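Local coordinates for yersinopine dehydrogenase (Yersinia pestis, PDB 6C4M), which catalyses the NADPH-dependent reductive condensation of pyruvate with a histidine-derived intermediate, the last step in making the metallophore yersinopine, at residues A[51-54]-A[55-58]; A[119-122]-A[123-126]; A[317-321]-A[322-326]; A[330-334]-A[335-339]. All coordinates share one frame; numbering follows the deposited sequence.

Contact 1. Residues A[51-54]-A[55-58]. With NAP (NADP nicotinamide-adenine-dinucleotide phosphate), chain B.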
# COMPACT_ATOMS: atom_id res chain seq x y z
N LEU A 51 -43.31 -0.24 12.40
CA LEU A 51 -42.17 -0.90 11.79
C LEU A 51 -42.68 -1.86 10.73
O LEU A 51 -43.64 -2.59 10.99
CB LEU A 51 -41.35 -1.66 12.84
CG LEU A 51 -40.01 -2.25 12.41
CD1 LEU A 51 -39.09 -1.15 11.92
CD2 LEU A 51 -39.36 -2.98 13.58
N TYR A 52 -42.07 -1.85 9.55
CA TYR A 52 -42.37 -2.78 8.47
C TYR A 52 -41.12 -3.59 8.15
O TYR A 52 -40.01 -3.05 8.15
CB TYR A 52 -42.84 -2.07 7.20
CG TYR A 52 -42.69 -2.95 5.95
CD1 TYR A 52 -43.66 -3.90 5.61
CD2 TYR A 52 -41.58 -2.82 5.14
CE1 TYR A 52 -43.52 -4.70 4.48
CE2 TYR A 52 -41.42 -3.63 4.02
CZ TYR A 52 -42.40 -4.55 3.69
OH TYR A 52 -42.24 -5.34 2.60
N ASN A 53 -41.32 -4.88 7.89
CA ASN A 53 -40.29 -5.70 7.25
C ASN A 53 -40.96 -6.75 6.39
O ASN A 53 -41.96 -7.35 6.78
CB ASN A 53 -39.39 -6.39 8.28
CG ASN A 53 -38.04 -6.80 7.69
OD1 ASN A 53 -37.03 -6.14 7.91
ND2 ASN A 53 -38.03 -7.91 6.94
N ARG A 54 -40.40 -6.95 5.20
CA ARG A 54 -40.91 -7.97 4.30
C ARG A 54 -40.87 -9.33 4.99
O ARG A 54 -40.04 -9.57 5.88
CB ARG A 54 -40.05 -8.02 3.03
CG ARG A 54 -38.63 -8.44 3.32
CD ARG A 54 -37.77 -8.63 2.06
NE ARG A 54 -36.36 -8.79 2.40
CZ ARG A 54 -35.45 -9.32 1.58
NH1 ARG A 54 -35.80 -9.72 0.37
NH2 ARG A 54 -34.18 -9.44 1.97
N PRO A 55 -41.74 -10.27 4.54
CA PRO A 55 -41.82 -11.61 5.15
C PRO A 55 -40.70 -12.57 4.74
O PRO A 55 -40.93 -13.72 4.40
CB PRO A 55 -43.20 -12.10 4.70
CG PRO A 55 -43.49 -11.37 3.43
CD PRO A 55 -42.81 -10.04 3.55
N SER A 56 -39.46 -12.09 4.80
CA SER A 56 -38.33 -13.00 4.74
C SER A 56 -38.36 -13.91 5.96
O SER A 56 -39.19 -13.78 6.85
CB SER A 56 -37.03 -12.22 4.67
OG SER A 56 -36.93 -11.35 5.82
N THR A 57 -37.42 -14.87 6.00
CA THR A 57 -37.28 -15.70 7.19
C THR A 57 -36.93 -14.86 8.40
O THR A 57 -37.46 -15.09 9.50
CB THR A 57 -36.21 -16.78 6.97
OG1 THR A 57 -35.02 -16.15 6.50
CG2 THR A 57 -36.66 -17.78 5.94
N LYS A 58 -36.03 -13.88 8.23
CA LYS A 58 -35.70 -12.96 9.32
C LYS A 58 -36.91 -12.11 9.73
O LYS A 58 -37.16 -11.90 10.93
CB LYS A 58 -34.55 -12.05 8.91
CG LYS A 58 -33.94 -11.24 10.07
CD LYS A 58 -33.71 -9.78 9.70
CE LYS A 58 -35.02 -9.01 9.54
NZ LYS A 58 -34.78 -7.61 9.09
PA NAP B . -30.37 -3.69 5.18
O1A NAP B . -29.97 -2.60 4.26
O2A NAP B . -29.49 -4.95 5.01
O5B NAP B . -31.95 -4.03 4.88
C5B NAP B . -32.89 -3.06 5.40
C4B NAP B . -34.31 -3.57 5.08
O4B NAP B . -34.39 -3.71 3.53
C3B NAP B . -34.52 -4.73 5.58
O3B NAP B . -35.92 -4.86 6.01
C2B NAP B . -34.28 -5.79 4.35
O2B NAP B . -35.07 -7.01 4.57
C1B NAP B . -34.69 -5.20 3.29
N9A NAP B . -33.78 -5.57 2.21
C8A NAP B . -32.44 -5.64 2.06
N7A NAP B . -32.25 -6.09 0.81
C5A NAP B . -33.47 -6.29 0.22
C6A NAP B . -33.74 -6.73 -1.05
N6A NAP B . -32.93 -7.16 -2.19
N1A NAP B . -35.02 -6.85 -1.45
C2A NAP B . -36.04 -6.53 -0.59
N3A NAP B . -35.77 -6.09 0.68
C4A NAP B . -34.45 -5.97 1.08
O3 NAP B . -30.20 -3.13 6.73
PN NAP B . -29.54 -1.76 7.29
O1N NAP B . -30.35 -1.41 8.45
O2N NAP B . -28.08 -2.13 7.65
O5D NAP B . -29.45 -0.50 6.20
C5D NAP B . -30.47 0.54 6.17
C4D NAP B . -30.05 1.53 5.07
O4D NAP B . -28.65 2.20 5.45
C3D NAP B . -29.85 0.98 3.89
O3D NAP B . -30.13 2.07 2.88
C2D NAP B . -28.35 0.67 3.78
O2D NAP B . -27.98 0.80 2.49
C1D NAP B . -27.75 1.85 4.58
N1N NAP B . -26.49 1.53 5.31
C2N NAP B . -26.50 1.02 6.56
C3N NAP B . -25.26 0.77 7.20
C7N NAP B . -25.22 0.18 8.63
O7N NAP B . -24.33 0.38 9.35
N7N NAP B . -26.33 -0.64 9.03
C4N NAP B . -24.08 1.03 6.57
C5N NAP B . -24.09 1.54 5.32
C6N NAP B . -25.30 1.80 4.68
P2B NAP B . -34.44 -8.26 5.53
O1X NAP B . -33.50 -9.06 4.65
O2X NAP B . -33.69 -7.70 6.69
O3X NAP B . -35.58 -9.15 5.96

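Contact 2. Residues A[119-122]-A[123-126]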
# COMPACT_ATOMS: atom_id res chain seq x y z
N ALA A 119 -39.90 0.09 -5.61
CA ALA A 119 -40.74 -1.09 -5.41
C ALA A 119 -41.57 -0.93 -4.14
O ALA A 119 -42.74 -1.32 -4.11
CB ALA A 119 -39.85 -2.35 -5.35
N VAL A 120 -41.00 -0.29 -3.12
CA VAL A 120 -41.72 -0.06 -1.87
C VAL A 120 -42.79 1.00 -2.06
O VAL A 120 -43.98 0.78 -1.78
CB VAL A 120 -40.74 0.34 -0.75
CG1 VAL A 120 -41.50 0.85 0.51
CG2 VAL A 120 -39.85 -0.84 -0.37
N LEU A 121 -42.41 2.16 -2.59
CA LEU A 121 -43.35 3.26 -2.68
C LEU A 121 -44.56 2.91 -3.55
O LEU A 121 -45.68 3.37 -3.27
CB LEU A 121 -42.64 4.52 -3.20
CG LEU A 121 -41.66 5.10 -2.17
CD1 LEU A 121 -40.81 6.16 -2.84
CD2 LEU A 121 -42.33 5.68 -0.95
N GLN A 122 -44.37 2.07 -4.58
CA GLN A 122 -45.49 1.66 -5.45
C GLN A 122 -46.51 0.80 -4.73
O GLN A 122 -47.65 0.68 -5.19
CB GLN A 122 -44.96 0.88 -6.66
CG GLN A 122 -44.32 1.73 -7.78
CD GLN A 122 -45.29 2.74 -8.43
OE1 GLN A 122 -45.70 3.71 -7.81
NE2 GLN A 122 -45.63 2.52 -9.69
N GLN A 123 -46.12 0.17 -3.63
CA GLN A 123 -47.03 -0.67 -2.87
C GLN A 123 -47.74 0.08 -1.74
O GLN A 123 -48.58 -0.52 -1.07
CB GLN A 123 -46.28 -1.86 -2.29
CG GLN A 123 -45.84 -2.91 -3.33
CD GLN A 123 -44.95 -3.99 -2.72
OE1 GLN A 123 -45.41 -4.87 -2.00
NE2 GLN A 123 -43.64 -3.89 -2.97
N ILE A 124 -47.43 1.35 -1.49
CA ILE A 124 -48.03 2.06 -0.37
C ILE A 124 -49.38 2.63 -0.79
O ILE A 124 -49.48 3.34 -1.80
CB ILE A 124 -47.12 3.17 0.18
CG1 ILE A 124 -45.93 2.53 0.93
CG2 ILE A 124 -47.91 4.12 1.12
CD1 ILE A 124 -44.80 3.39 1.08
N PRO A 125 -50.43 2.38 -0.04
CA PRO A 125 -51.77 2.93 -0.36
C PRO A 125 -51.89 4.35 0.19
O PRO A 125 -52.40 4.61 1.28
CB PRO A 125 -52.71 1.94 0.32
CG PRO A 125 -51.95 1.55 1.55
CD PRO A 125 -50.48 1.50 1.14
N TRP A 126 -51.39 5.28 -0.62
CA TRP A 126 -51.24 6.67 -0.20
C TRP A 126 -52.57 7.25 0.25
O TRP A 126 -52.61 8.06 1.18
CB TRP A 126 -50.65 7.48 -1.36
CG TRP A 126 -49.29 6.97 -1.78
CD1 TRP A 126 -48.97 6.32 -2.92
CD2 TRP A 126 -48.08 7.11 -1.04
NE1 TRP A 126 -47.63 6.04 -2.94
CE2 TRP A 126 -47.06 6.51 -1.79
CE3 TRP A 126 -47.76 7.69 0.20
CZ2 TRP A 126 -45.75 6.47 -1.35
CZ3 TRP A 126 -46.46 7.63 0.64
CH2 TRP A 126 -45.47 7.02 -0.14
O HOH W 1 -48.69 3.26 -4.47
O HOH W 2 -47.15 5.00 -5.90

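Contact 3. Residues A[317-321]-A[322-326]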
# COMPACT_ATOMS: atom_id res chain seq x y z
N GLU A 317 -23.43 21.06 -8.82
CA GLU A 317 -21.98 21.07 -8.77
C GLU A 317 -21.46 19.72 -8.30
O GLU A 317 -22.05 19.09 -7.41
CB GLU A 317 -21.51 22.18 -7.81
CG GLU A 317 -21.59 23.58 -8.39
CD GLU A 317 -20.36 23.94 -9.23
OE1 GLU A 317 -19.56 23.03 -9.55
OE2 GLU A 317 -20.19 25.14 -9.57
N GLU A 318 -20.34 19.29 -8.89
CA GLU A 318 -19.69 18.06 -8.45
C GLU A 318 -19.03 18.27 -7.10
O GLU A 318 -18.70 19.39 -6.71
CB GLU A 318 -18.65 17.59 -9.47
CG GLU A 318 -17.38 18.44 -9.59
CD GLU A 318 -17.58 19.72 -10.38
OE1 GLU A 318 -18.75 20.14 -10.59
OE2 GLU A 318 -16.58 20.33 -10.79
N ILE A 319 -18.85 17.18 -6.37
CA ILE A 319 -18.09 17.21 -5.12
C ILE A 319 -16.59 17.17 -5.40
O ILE A 319 -16.17 16.90 -6.54
CB ILE A 319 -18.49 16.03 -4.20
CG1 ILE A 319 -17.92 14.71 -4.71
CG2 ILE A 319 -20.02 15.95 -4.09
CD1 ILE A 319 -18.20 13.53 -3.79
N ASN A 320 -15.78 17.47 -4.38
CA ASN A 320 -14.36 17.14 -4.32
C ASN A 320 -14.24 15.75 -3.70
O ASN A 320 -14.36 15.59 -2.48
CB ASN A 320 -13.62 18.18 -3.48
CG ASN A 320 -12.11 17.87 -3.34
OD1 ASN A 320 -11.69 16.73 -3.49
ND2 ASN A 320 -11.32 18.89 -3.01
N LEU A 321 -14.02 14.74 -4.54
CA LEU A 321 -14.05 13.36 -4.06
C LEU A 321 -13.04 13.12 -2.95
O LEU A 321 -13.37 12.55 -1.90
CB LEU A 321 -13.81 12.40 -5.22
CG LEU A 321 -13.69 10.93 -4.81
CD1 LEU A 321 -14.95 10.42 -4.12
CD2 LEU A 321 -13.34 10.09 -6.03
N LEU A 322 -11.80 13.56 -3.14
CA LEU A 322 -10.77 13.24 -2.16
C LEU A 322 -11.01 13.98 -0.84
O LEU A 322 -10.90 13.39 0.25
CB LEU A 322 -9.38 13.53 -2.76
CG LEU A 322 -8.20 13.13 -1.88
CD1 LEU A 322 -8.22 11.64 -1.49
CD2 LEU A 322 -6.83 13.52 -2.50
N ARG A 323 -11.40 15.26 -0.90
CA ARG A 323 -11.79 15.98 0.32
C ARG A 323 -12.94 15.28 1.04
O ARG A 323 -12.92 15.13 2.27
CB ARG A 323 -12.17 17.44 0.01
CG ARG A 323 -12.48 18.32 1.28
CD ARG A 323 -13.54 19.42 1.02
NE ARG A 323 -14.75 18.76 0.58
CZ ARG A 323 -15.56 18.06 1.38
NH1 ARG A 323 -15.34 18.00 2.69
NH2 ARG A 323 -16.60 17.45 0.84
N PHE A 324 -13.96 14.86 0.28
CA PHE A 324 -15.10 14.14 0.87
C PHE A 324 -14.64 12.86 1.55
O PHE A 324 -14.99 12.59 2.70
CB PHE A 324 -16.13 13.84 -0.23
CG PHE A 324 -17.29 12.98 0.22
CD1 PHE A 324 -18.24 13.47 1.13
CD2 PHE A 324 -17.47 11.71 -0.30
CE1 PHE A 324 -19.32 12.69 1.52
CE2 PHE A 324 -18.55 10.92 0.09
CZ PHE A 324 -19.49 11.42 0.99
N LEU A 325 -13.86 12.03 0.84
CA LEU A 325 -13.39 10.79 1.44
C LEU A 325 -12.59 11.04 2.70
O LEU A 325 -12.76 10.35 3.71
CB LEU A 325 -12.52 10.02 0.46
CG LEU A 325 -13.18 9.55 -0.83
CD1 LEU A 325 -12.13 8.95 -1.79
CD2 LEU A 325 -14.27 8.53 -0.53
N ASN A 326 -11.65 11.99 2.65
CA ASN A 326 -10.76 12.18 3.78
C ASN A 326 -11.47 12.94 4.89
O ASN A 326 -11.49 12.49 6.04
CB ASN A 326 -9.50 12.93 3.34
CG ASN A 326 -8.41 12.90 4.39
OD1 ASN A 326 -7.63 11.96 4.48
ND2 ASN A 326 -8.35 13.95 5.20
O HOH W 3 -16.75 18.29 -1.85

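Contact 4. Residues A[330-334]-A[335-339]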
# COMPACT_ATOMS: atom_id res chain seq x y z
N TYR A 330 -13.22 9.06 6.33
CA TYR A 330 -12.14 8.44 7.10
C TYR A 330 -10.80 9.08 6.71
O TYR A 330 -10.41 9.01 5.55
CB TYR A 330 -12.13 6.92 6.87
CG TYR A 330 -13.50 6.30 6.96
CD1 TYR A 330 -14.30 6.18 5.83
CD2 TYR A 330 -14.02 5.86 8.19
CE1 TYR A 330 -15.58 5.61 5.90
CE2 TYR A 330 -15.30 5.29 8.27
CZ TYR A 330 -16.07 5.17 7.11
OH TYR A 330 -17.35 4.62 7.15
N PRO A 331 -10.12 9.75 7.62
CA PRO A 331 -8.90 10.48 7.25
C PRO A 331 -7.66 9.60 7.27
O PRO A 331 -7.60 8.58 7.95
CB PRO A 331 -8.80 11.56 8.32
CG PRO A 331 -9.31 10.87 9.52
CD PRO A 331 -10.52 10.08 9.01
N VAL A 332 -6.66 10.05 6.52
CA VAL A 332 -5.35 9.40 6.55
C VAL A 332 -4.31 10.48 6.83
O VAL A 332 -4.55 11.68 6.61
CB VAL A 332 -5.05 8.65 5.22
CG1 VAL A 332 -6.14 7.56 4.93
CG2 VAL A 332 -4.91 9.61 4.04
N PRO A 333 -3.14 10.07 7.33
CA PRO A 333 -2.10 11.04 7.69
C PRO A 333 -1.73 11.95 6.53
O PRO A 333 -1.78 11.54 5.36
CB PRO A 333 -0.91 10.16 8.10
CG PRO A 333 -1.48 8.82 8.39
CD PRO A 333 -2.74 8.68 7.60
N ALA A 334 -1.35 13.19 6.86
CA ALA A 334 -0.99 14.13 5.81
C ALA A 334 0.35 13.76 5.16
O ALA A 334 0.66 14.27 4.08
CB ALA A 334 -0.91 15.56 6.35
N SER A 335 1.14 12.93 5.82
CA SER A 335 2.38 12.40 5.25
C SER A 335 2.12 11.44 4.09
O SER A 335 3.00 11.24 3.25
CB SER A 335 3.17 11.66 6.33
OG SER A 335 2.37 10.59 6.81
N MET A 336 0.93 10.81 4.05
CA MET A 336 0.49 10.02 2.92
C MET A 336 -0.26 10.88 1.91
O MET A 336 0.18 11.05 0.78
CB MET A 336 -0.37 8.86 3.42
CG MET A 336 0.37 7.94 4.36
SD MET A 336 1.77 7.08 3.48
CE MET A 336 0.83 5.84 2.63
N VAL A 337 -1.37 11.49 2.32
CA VAL A 337 -2.15 12.33 1.42
C VAL A 337 -2.07 13.77 1.89
O VAL A 337 -2.69 14.14 2.89
CB VAL A 337 -3.61 11.87 1.33
CG1 VAL A 337 -4.40 12.80 0.42
CG2 VAL A 337 -3.68 10.42 0.82
N SER A 338 -1.40 14.62 1.11
CA SER A 338 -1.15 15.97 1.56
C SER A 338 -2.44 16.80 1.56
O SER A 338 -3.43 16.48 0.89
CB SER A 338 -0.11 16.63 0.65
OG SER A 338 -0.67 16.76 -0.65
N ARG A 339 -2.43 17.89 2.33
CA ARG A 339 -3.56 18.82 2.26
C ARG A 339 -3.63 19.44 0.88
O ARG A 339 -4.72 19.74 0.39
CB ARG A 339 -3.46 19.93 3.32
CG ARG A 339 -3.59 19.47 4.76
CD ARG A 339 -4.82 18.63 4.97
NE ARG A 339 -6.04 19.26 4.46
CZ ARG A 339 -7.26 18.76 4.63
NH1 ARG A 339 -7.44 17.66 5.34
NH2 ARG A 339 -8.30 19.38 4.08

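Contact 1. Residues A[51-54]-A[55-58]
Asn53 and Lys58 both carry CG anti to the backbone N (chi1 -159° and -168°), and Lys58 then bends at chi2 and chi3, which brings its ammonium back across the turn to the amide, the two side chains crossing at about a right angle. Lys58 NZ gives a hydrogen bond to Asn53 OD1 at 2.9 Å, approaching from above the carbonyl plane, and another to NAP O2X at 2.6 Å. Asn53 OD1 also accepts from the ribose hydroxyl O3B. The other end of the amide is held by two bonds: Asn53 ND2 donates to Arg54 O at 2.8 Å, in the carbonyl plane and on a lone pair, and to phosphate oxygen O3X of NAP, which also takes the bond from Ser56 OG at 2.6 Å. Arg54 runs out extended, with one guanidinium face under adenine N3A and Ser56 CB over the opposite one; its NH2 reaches NAP O1X at 2.8 Å. All three terminal phosphate oxygens are thus gripped, and Arg54 and Lys58 probably offset the phosphate charge. Ser56 OG, which also caps Gly59 N, links the phosphate to the start of helix 57-68. This is the 2'-phosphate pocket of an NADP-binding Rossmann fold, just past its second strand.

Contact 2. Residues A[119-122]-A[123-126]
Leu121 and Trp126 form the close-packed side of this turn: methyl CD2 of the leucine meets the indole at its edge, in the ring plane, 3.5 Å from Trp126 CH2. Ile124 CG2 covers one face of the same indole, over its centre. The other branch of that isoleucine turns back toward the helix, where Ile124 CD1 lies 3.9 Å from Leu121 CD2, with Val120 CG1 slightly farther. Leu108 and Leu110 of strand 107-110 and Leu28 of strand 25-28 lie beneath this apolar group, while helix 144-154 flanks Leu121 and Trp126.

The outer side is polar and wet. Gln123 has CG beside its own backbone N (chi1 -71°) and an extended chain beyond, which carries the amide back along the helix; NE2 donates to Ala119 O at 3.0 Å, from well above the carbonyl plane. Leu121 O receives Ile124 N at 3.2 Å and a weak bond from Trp126 NE1. One water bonds to both Leu121 O and Ile124 O; a second accepts from Trp126 NE1 and donates to Gln122 OE1 at 2.7 Å, tying a surface glutamine to the indole. Gln123 N bonds to Val120 O, overlapping a type I beta turn from Leu121 to Ile124 that leads into an inverse gamma turn at Pro125. The chain leaves helix 117-121 through successive tight turns, connecting parallel strands 107-110 and 134-137 of the Rossmann-type nucleotide-binding sheet.

Contact 3. Residues A[317-321]-A[322-326]
Ile319 makes the first touch, its CD1 set 4.0 Å from Phe324 CD2, where Phe253 and Ile255 also bear on the phenyl ring. Asn320 comes next, the N-cap of helix 321-329. With CG anti to the backbone N (chi1 178°), its amide swings over the first helical turn, and OD1 accepts from Arg323 N at 3.0 Å. The N-H points almost straight at the oxygen (174°) but arrives from above the carbonyl plane. The amide carbon CG sits 3.4 Å from Arg323 CB, while ND2 is bound to Ile342 O, fixing which way round the amide lies. The backbone of Asn320 works too: its O takes Phe324 N at 2.9 Å, and its N donates to a water that also accepts from Arg323 NH2, at the edge of the guanidinium. Arg323 has its stronger partner in Asp328, a salt bridge. Leu321 closes the segment, accepting Leu325 N at 2.8 Å and laying its CD1 3.8 Å from Leu325 CG on the buried side. The cap satisfies an amide that has no preceding helical carbonyl, and its tie to Ile342 joins this helix start to helix 339-344; the partial positive charge of the helix end would be eased by OD1.

Contact 4. Residues A[330-334]-A[335-339]
Pro333 O takes two backbone donors from the chain that turns beneath it. Val337 N lies 3.1 Å from Pro333 O, in the carbonyl plane and nearly straight (161°); Met336 N, at the same distance, comes from well above that plane and along a more bent path (141°). Gripped twice, the carbonyl closes an alpha turn to Val337 with a beta turn to Met336 inside it. Two CA-H...O contacts support it: Ala334 CA to Val337 O at 3.4 Å, and Ser338 CA to Ala334 O at 3.5 Å. The turn runs directly into helix 339-344, whose N-cap is Ser338, its OG bonded to Trp341 N; residues 330-338 form the short connection from helix 321-329 to this next helix. On the inner side, Val332 CG2, placed between its own N and carbonyl carbon (chi1 -58° for CG1), butts against Val337 CG2 at 3.5 Å, a tight methyl-to-methyl touch. Val332 also lies on Ala363 and Leu364 of helix 350-364, and Val337 on Leu322. Pro333 CB packs beside Ser335 OG at 3.6 Å. Met336, bent at chi2 and chi3, leads its thioether away from the turn toward Val359 and Ala363, and also meets Val292 of the second subunit, while Ser335 packs on Gln287 of that same subunit.

The four contacts fall into two pairs on opposite sides of the chain's centre. Contacts 1 and 2 share the nucleotide-binding half: their centres are about 16 Å apart, and Val120 of contact 2 comes to about 7 Å from NADP (side chain to ligand) without touching it, whereas contact 1 binds the cofactor directly. Contacts 3 and 4, with centres about 14 Å apart, do touch: Leu325 O and Asn326 OD1 probably accept hydrogen bonds from Tyr330 N and Val332 N, each at 3.0 Å. Leu325 of contact 3 lies about 10 Å, between side chains, from His260, the inferred proton donor/acceptor. Contact 4 lies farther out, reaching the dimer partner, with its centre about 42 Å from that of contact 1.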